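Local atomic coordinates of glutamate ABC superfamily ATP binding cassette transporter, binding protein (PDB entry 5EYF), a protein that binds glutamate and probably delivers it to an ABC transporter in the cell membrane, as solute-binding proteins of family 3 do. Residues 140-144 / 195-199; 97-101 / 215-219. All coordinates share one frame; numbering follows the deposited sequence.

In the fold
From the N terminus, residues 97-101 come first, on strand 96-98 and the residues that follow it. Residues 140-144 follow on helix 136-144, then 195-199 where strand 198-205 begins, and last 215-219 on helix 209-225. Contact 2 closes the longer loop, with 113 residues between its segments. Contact 1 closes a loop of 50 residues that lies wholly within it, so the two nest and do not cross. Contact 1 ties helix 136-144 to the start of strand 198-205. Contact 2 ties helix 209-225 to Ser99 and Asp100; strand 96-98 neighbours 198-205 in the same sheet. The centres are 24 Å apart, yet Pro199 CB packs on Val101 CG2 at 3.7 Å.

Contact 1 (140-144 / 195-199); sequences NIRQH and FTNEP. With MG (magnesium ion), chain D.
His144 and Phe195 form an offset edge-to-face pair. The edge of Phe195 is turned toward the face of the imidazole. The centroids are 5.5 Å apart and the planes stand at 60°. Phe195 CD1 touches His144 CG at 3.8 Å and packs equally on CB. The carbonyl oxygen of Phe195 also lies over one face of the imidazole, near its rim, 3.4 Å from His144 NE2; the angle is too poor for a hydrogen bond. The imidazole's rotation is set from its own helix. His144 ND1 donates to Asn140 O at 3.1 Å, close to the ring plane, and that oxygen also accepts from His144 N.

The far end of the phenyl ring meets Ile141, with CD1 3.8 Å from Phe195 CZ. Thr196 CG2 touches both Asn140 ND2 and His144 CE1. The threonine rotamer (chi1 71°) puts CG2 toward the helix and OG1 toward Glu198. Thr196 OG1 donates to Glu198 OE2 at 2.7 Å, on the anti side of the carboxylate, and is also bonded to Gln107 N. The Asn140 amide and this carboxylate come from opposite directions, planes 50° apart, with ND2 3.1 Å from OE2. Asn140 ND2 is hydrogen-bonded to Gln107 OE1. Glu198 belongs to the glutamate pocket, and its OE1 is hydrogen-bonded to Thr87, a glutamate-binding residue.

Asn197 OD1 binds magnesium at 2.1 Å together with four waters and Asn197 OD1 of the second subunit, so the metal bridges the dimer. One of these waters donates to Thr196 O. Strand 103-112 runs beside the 195-199 segment, bonding it through Gln107 and Ala105. Ile141 and Phe195 both reach Thr172 of strand 170-172. Ile141 also packs on Ile150 of strand 149-153, so the end of helix 136-144 lies against the sheet.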
ATOM      1  N   ASN B 140      -5.148 -15.942  -1.087  1.00 28.57           N
ATOM      2  CA  ASN B 140      -5.505 -14.954  -0.071  1.00 26.94           C
ATOM      3  C   ASN B 140      -6.910 -15.183   0.474  1.00 26.83           C
ATOM      4  O   ASN B 140      -7.173 -14.911   1.657  1.00 26.65           O
ATOM      5  CB  ASN B 140      -5.404 -13.533  -0.624  1.00 27.35           C
ATOM      6  CG  ASN B 140      -3.958 -13.057  -0.803  1.00 30.36           C
ATOM      7  OD1 ASN B 140      -3.030 -13.603  -0.198  1.00 32.41           O
ATOM      8  ND2 ASN B 140      -3.770 -12.030  -1.653  1.00 30.21           N
ATOM      9  N   ILE B 141      -7.840 -15.635  -0.370  1.00 27.11           N
ATOM     10  CA  ILE B 141      -9.170 -15.942   0.148  1.00 28.33           C
ATOM     11  C   ILE B 141      -9.093 -17.080   1.144  1.00 29.77           C
ATOM     12  O   ILE B 141      -9.738 -17.047   2.200  1.00 30.90           O
ATOM     13  CB  ILE B 141     -10.159 -16.287  -0.974  1.00 31.48           C
ATOM     14  CG1 ILE B 141     -10.688 -15.030  -1.618  1.00 30.90           C
ATOM     15  CG2 ILE B 141     -11.361 -17.004  -0.358  1.00 34.54           C
ATOM     16  CD1 ILE B 141     -11.615 -14.243  -0.737  1.00 28.64           C
ATOM     17  N   ARG B 142      -8.334 -18.125   0.816  1.00 31.42           N
ATOM     18  CA  ARG B 142      -8.287 -19.266   1.715  1.00 33.79           C
ATOM     19  C   ARG B 142      -7.745 -18.868   3.078  1.00 33.07           C
ATOM     20  O   ARG B 142      -8.022 -19.538   4.073  1.00 34.05           O
ATOM     21  CB  ARG B 142      -7.464 -20.394   1.079  1.00 37.52           C
ATOM     22  CG  ARG B 142      -8.103 -20.902  -0.215  1.00 42.63           C
ATOM     23  CD  ARG B 142      -7.442 -22.138  -0.826  1.00 47.54           C
ATOM     24  NE  ARG B 142      -8.271 -22.709  -1.898  1.00 50.63           N
ATOM     25  CZ  ARG B 142      -8.026 -22.569  -3.199  1.00 52.27           C
ATOM     26  NH1 ARG B 142      -6.959 -21.889  -3.597  1.00 52.56           N
ATOM     27  NH2 ARG B 142      -8.838 -23.115  -4.104  1.00 52.55           N
ATOM     28  N   GLN B 143      -7.016 -17.765   3.156  1.00 32.10           N
ATOM     29  CA  GLN B 143      -6.560 -17.253   4.435  1.00 31.90           C
ATOM     30  C   GLN B 143      -7.586 -16.348   5.109  1.00 31.53           C
ATOM     31  O   GLN B 143      -7.910 -16.533   6.289  1.00 33.00           O
ATOM     32  CB  GLN B 143      -5.249 -16.500   4.239  1.00 33.48           C
ATOM     33  CG  GLN B 143      -4.773 -15.775   5.482  1.00 35.08           C
ATOM     34  CD  GLN B 143      -3.397 -15.194   5.294  1.00 36.72           C
ATOM     35  OE1 GLN B 143      -2.616 -15.701   4.503  1.00 37.39           O
ATOM     36  NE2 GLN B 143      -3.097 -14.119   6.005  1.00 38.31           N
ATOM     37  N   HIS B 144      -8.118 -15.371   4.371  1.00 30.35           N
ATOM     38  CA  HIS B 144      -8.999 -14.386   4.984  1.00 31.49           C
ATOM     39  C   HIS B 144     -10.442 -14.863   5.073  1.00 32.01           C
ATOM     40  O   HIS B 144     -11.232 -14.269   5.809  1.00 33.10           O
ATOM     41  CB  HIS B 144      -8.906 -13.068   4.206  1.00 32.25           C
ATOM     42  CG  HIS B 144      -7.604 -12.357   4.406  1.00 34.37           C
ATOM     43  ND1 HIS B 144      -6.544 -12.478   3.531  1.00 37.09           N
ATOM     44  CD2 HIS B 144      -7.175 -11.554   5.408  1.00 37.30           C
ATOM     45  CE1 HIS B 144      -5.529 -11.753   3.970  1.00 38.77           C
ATOM     46  NE2 HIS B 144      -5.880 -11.195   5.115  1.00 39.22           N
ATOM     47  N   PHE B 195      -8.988  -6.176   1.661  1.00 15.72           N
ATOM     48  CA  PHE B 195      -8.552  -6.980   2.797  1.00 16.12           C
ATOM     49  C   PHE B 195      -7.123  -7.487   2.637  1.00 14.50           C
ATOM     50  O   PHE B 195      -6.653  -8.271   3.473  1.00 15.28           O
ATOM     51  CB  PHE B 195      -9.535  -8.142   3.079  1.00 16.01           C
ATOM     52  CG  PHE B 195      -9.816  -9.044   1.897  1.00 15.58           C
ATOM     53  CD1 PHE B 195      -9.044 -10.180   1.671  1.00 15.80           C
ATOM     54  CD2 PHE B 195     -10.852  -8.753   1.018  1.00 16.43           C
ATOM     55  CE1 PHE B 195      -9.318 -11.023   0.557  1.00 15.23           C
ATOM     56  CE2 PHE B 195     -11.133  -9.578  -0.075  1.00 15.86           C
ATOM     57  CZ  PHE B 195     -10.366 -10.700  -0.312  1.00 15.44           C
ATOM     58  N   THR B 196      -6.415  -7.037   1.600  1.00 14.86           N
ATOM     59  CA  THR B 196      -4.973  -7.200   1.522  1.00 14.54           C
ATOM     60  C   THR B 196      -4.364  -5.907   1.007  1.00 14.74           C
ATOM     61  O   THR B 196      -5.064  -5.026   0.491  1.00 15.24           O
ATOM     62  CB  THR B 196      -4.542  -8.310   0.570  1.00 14.13           C
ATOM     63  OG1 THR B 196      -4.794  -7.888  -0.777  1.00 14.74           O
ATOM     64  CG2 THR B 196      -5.275  -9.630   0.856  1.00 15.03           C
ATOM     65  N   ASN B 197      -3.038  -5.809   1.102  1.00 14.32           N
ATOM     66  CA  ASN B 197      -2.305  -4.822   0.315  1.00 13.94           C
ATOM     67  C   ASN B 197      -1.649  -5.532  -0.857  1.00 14.31           C
ATOM     68  O   ASN B 197      -1.062  -6.598  -0.681  1.00 15.31           O
ATOM     69  CB  ASN B 197      -1.256  -4.125   1.178  1.00 15.17           C
ATOM     70  CG  ASN B 197      -1.891  -3.328   2.270  1.00 16.24           C
ATOM     71  OD1 ASN B 197      -2.957  -2.733   2.074  1.00 16.19           O
ATOM     72  ND2 ASN B 197      -1.272  -3.328   3.432  1.00 18.49           N
ATOM     73  N   GLU B 198      -1.760  -4.951  -2.053  1.00 14.67           N
ATOM     74  CA  GLU B 198      -1.193  -5.542  -3.271  1.00 15.09           C
ATOM     75  C   GLU B 198      -0.356  -4.479  -3.955  1.00 14.51           C
ATOM     76  O   GLU B 198      -0.803  -3.860  -4.925  1.00 15.53           O
ATOM     77  CB  GLU B 198      -2.289  -6.053  -4.216  1.00 14.54           C
ATOM     78  CG  GLU B 198      -3.254  -7.084  -3.604  1.00 15.82           C
ATOM     79  CD  GLU B 198      -2.648  -8.445  -3.345  1.00 18.05           C
ATOM     80  OE1 GLU B 198      -1.755  -8.893  -4.071  1.00 18.90           O
ATOM     81  OE2 GLU B 198      -3.087  -9.120  -2.392  1.00 19.03           O
ATOM     82  N   PRO B 199       0.857  -4.227  -3.465  1.00 12.84           N
ATOM     83  CA  PRO B 199       1.738  -3.248  -4.139  1.00 12.40           C
ATOM     84  C   PRO B 199       2.313  -3.838  -5.420  1.00 12.36           C
ATOM     85  O   PRO B 199       2.947  -4.898  -5.392  1.00 14.99           O
ATOM     86  CB  PRO B 199       2.839  -2.985  -3.107  1.00 13.59           C
ATOM     87  CG  PRO B 199       2.849  -4.247  -2.270  1.00 15.59           C
ATOM     88  CD  PRO B 199       1.450  -4.762  -2.222  1.00 14.28           C
TER
HETATM   89 MG    MG D 302      -3.751  -0.993   1.226  1.00 15.40          MG
HETATM   90  O   HOH W   1      -5.233  -2.213   0.402  1.00 16.74           O
HETATM   91  O   HOH W   2      -2.616  -1.264  -0.451  1.00 15.79           O
HETATM   92  O   HOH W   3      -5.040  -0.491   2.784  1.00 17.97           O
HETATM   93  O   HOH W   4      -2.261   0.090   2.243  1.00 13.67           O

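Contact 2 (97-101 / 215-219); sequences DFSDV and VNQAL
Asn216 OD1 accepts the backbone N-H of Asp100 at 2.9 Å, in a nearly straight bond of 169°. The donor is somewhat tilted from the plane of the amide carbonyl. Asn216 CG lies anti to its own carbonyl carbon (chi1 -82°), which swings the amide from the helix toward the 97-101 segment. The same oxygen rests 3.3 Å from Ser99 CB. The other half of the amide is used as well. Asn216 ND2 donates to a water at 2.9 Å, and that water donates to Phe98 O. One asparagine thus serves two backbone groups, one directly and one through water, and this fixes which way round its amide sits.

The carboxylate of Asp100 stacks on the Asn216 amide, with the two planes only 16° apart. Asp100 CG comes within 3.5 Å of Asn216 OD1.

Next to these polar groups, Ser99 CB touches Val215 CG1 at 4.0 Å, and Leu219 CD1 lies near both Ser99 OG and Asp100 O. Ser99 OG sits between its backbone N and carbonyl carbon. From there it donates to Asp100 O at 2.8 Å and is also hydrogen-bonded to Ile202 N. The serine hydroxyl therefore links the 97-101 segment to strand 198-205. Val215 and Leu219 continue onto helix 41-54, at Ile53 and Ile49.

Ser99 lies about 13 Å, between nearest side-chain and ligand atoms, from the bound glutamate, so this is structural packing away from the pocket. It is helix-on-sheet packing in an alpha/beta periplasmic-binding-protein fold: helix 209-225 packs on strand 198-205, through Val215 on Ile202 and Ile204, and on Ser99 and Asp100 beside the antiparallel neighbour strand 96-98.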
ATOM      1  N   ASP B  97      13.674 -10.200  -9.325  1.00 21.28           N
ATOM      2  CA  ASP B  97      13.869  -8.937  -8.639  1.00 21.32           C
ATOM      3  C   ASP B  97      12.699  -8.033  -8.992  1.00 19.74           C
ATOM      4  O   ASP B  97      12.076  -8.181 -10.050  1.00 21.73           O
ATOM      5  CB  ASP B  97      15.182  -8.274  -9.049  1.00 23.35           C
ATOM      6  CG  ASP B  97      16.403  -8.931  -8.432  1.00 24.73           C
ATOM      7  OD1 ASP B  97      16.259  -9.694  -7.440  1.00 25.78           O
ATOM      8  OD2 ASP B  97      17.528  -8.650  -8.943  1.00 24.54           O
ATOM      9  N   PHE B  98      12.397  -7.088  -8.109  1.00 18.21           N
ATOM     10  CA  PHE B  98      11.318  -6.145  -8.360  1.00 16.39           C
ATOM     11  C   PHE B  98      11.817  -4.709  -8.313  1.00 15.26           C
ATOM     12  O   PHE B  98      12.639  -4.352  -7.453  1.00 18.25           O
ATOM     13  CB  PHE B  98      10.207  -6.268  -7.307  1.00 15.93           C
ATOM     14  CG  PHE B  98       9.274  -7.446  -7.506  1.00 17.22           C
ATOM     15  CD1 PHE B  98       8.282  -7.391  -8.459  1.00 18.01           C
ATOM     16  CD2 PHE B  98       9.338  -8.554  -6.659  1.00 18.23           C
ATOM     17  CE1 PHE B  98       7.386  -8.436  -8.628  1.00 18.75           C
ATOM     18  CE2 PHE B  98       8.436  -9.613  -6.804  1.00 19.85           C
ATOM     19  CZ  PHE B  98       7.453  -9.551  -7.786  1.00 18.74           C
ATOM     20  N   SER B  99      11.257  -3.876  -9.191  1.00 14.55           N
ATOM     21  CA  SER B  99      11.408  -2.428  -9.068  1.00 14.08           C
ATOM     22  C   SER B  99      10.716  -1.910  -7.801  1.00 14.93           C
ATOM     23  O   SER B  99       9.975  -2.621  -7.094  1.00 14.73           O
ATOM     24  CB  SER B  99      10.778  -1.703 -10.253  1.00 15.13           C
ATOM     25  OG  SER B  99       9.344  -1.775 -10.195  1.00 14.72           O
ATOM     26  N   ASP B 100      10.923  -0.621  -7.570  1.00 15.11           N
ATOM     27  CA  ASP B 100      10.071   0.126  -6.647  1.00 12.95           C
ATOM     28  C   ASP B 100       8.592  -0.036  -7.011  1.00 12.27           C
ATOM     29  O   ASP B 100       8.221  -0.227  -8.185  1.00 13.57           O
ATOM     30  CB  ASP B 100      10.447   1.614  -6.685  1.00 16.40           C
ATOM     31  CG  ASP B 100      11.841   1.879  -6.159  1.00 21.91           C
ATOM     32  OD1 ASP B 100      12.340   1.110  -5.322  1.00 27.40           O
ATOM     33  OD2 ASP B 100      12.420   2.907  -6.540  1.00 25.35           O
ATOM     34  N   VAL B 101       7.749   0.075  -5.987  1.00 12.45           N
ATOM     35  CA  VAL B 101       6.298  -0.027  -6.155  1.00 11.73           C
ATOM     36  C   VAL B 101       5.805   1.103  -7.047  1.00 12.04           C
ATOM     37  O   VAL B 101       6.187   2.263  -6.879  1.00 13.91           O
ATOM     38  CB  VAL B 101       5.616   0.015  -4.782  1.00 12.23           C
ATOM     39  CG1 VAL B 101       4.061   0.132  -4.879  1.00 14.53           C
ATOM     40  CG2 VAL B 101       5.983  -1.237  -3.971  1.00 14.48           C
ATOM     41  N   VAL B 215      15.596   0.840 -14.548  1.00 16.69           N
ATOM     42  CA  VAL B 215      14.149   0.952 -14.384  1.00 16.60           C
ATOM     43  C   VAL B 215      13.812   1.785 -13.154  1.00 17.60           C
ATOM     44  O   VAL B 215      12.925   2.653 -13.197  1.00 17.86           O
ATOM     45  CB  VAL B 215      13.530  -0.457 -14.298  1.00 15.08           C
ATOM     46  CG1 VAL B 215      12.066  -0.400 -13.850  1.00 16.52           C
ATOM     47  CG2 VAL B 215      13.671  -1.178 -15.648  1.00 17.68           C
ATOM     48  N   ASN B 216      14.520   1.553 -12.048  1.00 17.09           N
ATOM     49  CA  ASN B 216      14.227   2.344 -10.847  1.00 15.54           C
ATOM     50  C   ASN B 216      14.575   3.812 -11.037  1.00 16.33           C
ATOM     51  O   ASN B 216      13.852   4.690 -10.551  1.00 17.96           O
ATOM     52  CB  ASN B 216      14.967   1.782  -9.632  1.00 16.50           C
ATOM     53  CG  ASN B 216      14.230   0.623  -9.019  1.00 17.09           C
ATOM     54  OD1 ASN B 216      13.007   0.514  -9.170  1.00 17.56           O
ATOM     55  ND2 ASN B 216      14.954  -0.273  -8.363  1.00 20.38           N
ATOM     56  N   GLN B 217      15.670   4.093 -11.747  1.00 16.85           N
ATOM     57  CA  GLN B 217      16.031   5.474 -12.022  1.00 18.70           C
ATOM     58  C   GLN B 217      14.991   6.135 -12.909  1.00 18.56           C
ATOM     59  O   GLN B 217      14.640   7.301 -12.706  1.00 18.95           O
ATOM     60  CB  GLN B 217      17.414   5.509 -12.689  1.00 20.77           C
ATOM     61  CG  GLN B 217      17.899   6.890 -13.107  1.00 26.06           C
ATOM     62  CD  GLN B 217      18.174   7.794 -11.931  0.67 28.44           C
ATOM     63  OE1 GLN B 217      18.525   7.329 -10.851  0.41 29.37           O
ATOM     64  NE2 GLN B 217      18.015   9.101 -12.133  0.49 29.35           N
ATOM     65  N   ALA B 218      14.494   5.401 -13.908  1.00 17.85           N
ATOM     66  CA  ALA B 218      13.439   5.914 -14.776  1.00 17.94           C
ATOM     67  C   ALA B 218      12.199   6.284 -13.969  1.00 17.82           C
ATOM     68  O   ALA B 218      11.643   7.378 -14.134  1.00 16.51           O
ATOM     69  CB  ALA B 218      13.104   4.876 -15.848  1.00 17.22           C
ATOM     70  N   LEU B 219      11.766   5.385 -13.068  1.00 16.68           N
ATOM     71  CA  LEU B 219      10.621   5.682 -12.210  1.00 15.63           C
ATOM     72  C   LEU B 219      10.884   6.907 -11.353  1.00 17.27           C
ATOM     73  O   LEU B 219      10.013   7.771 -11.221  1.00 17.52           O
ATOM     74  CB  LEU B 219      10.280   4.487 -11.304  1.00 15.34           C
ATOM     75  CG  LEU B 219       9.615   3.307 -12.015  1.00 15.45           C
ATOM     76  CD1 LEU B 219       9.641   2.083 -11.096  1.00 17.61           C
ATOM     77  CD2 LEU B 219       8.194   3.699 -12.398  1.00 16.29           C
TER
HETATM   78  O   HOH W   5      14.112  -2.345  -6.543  1.00 19.83           O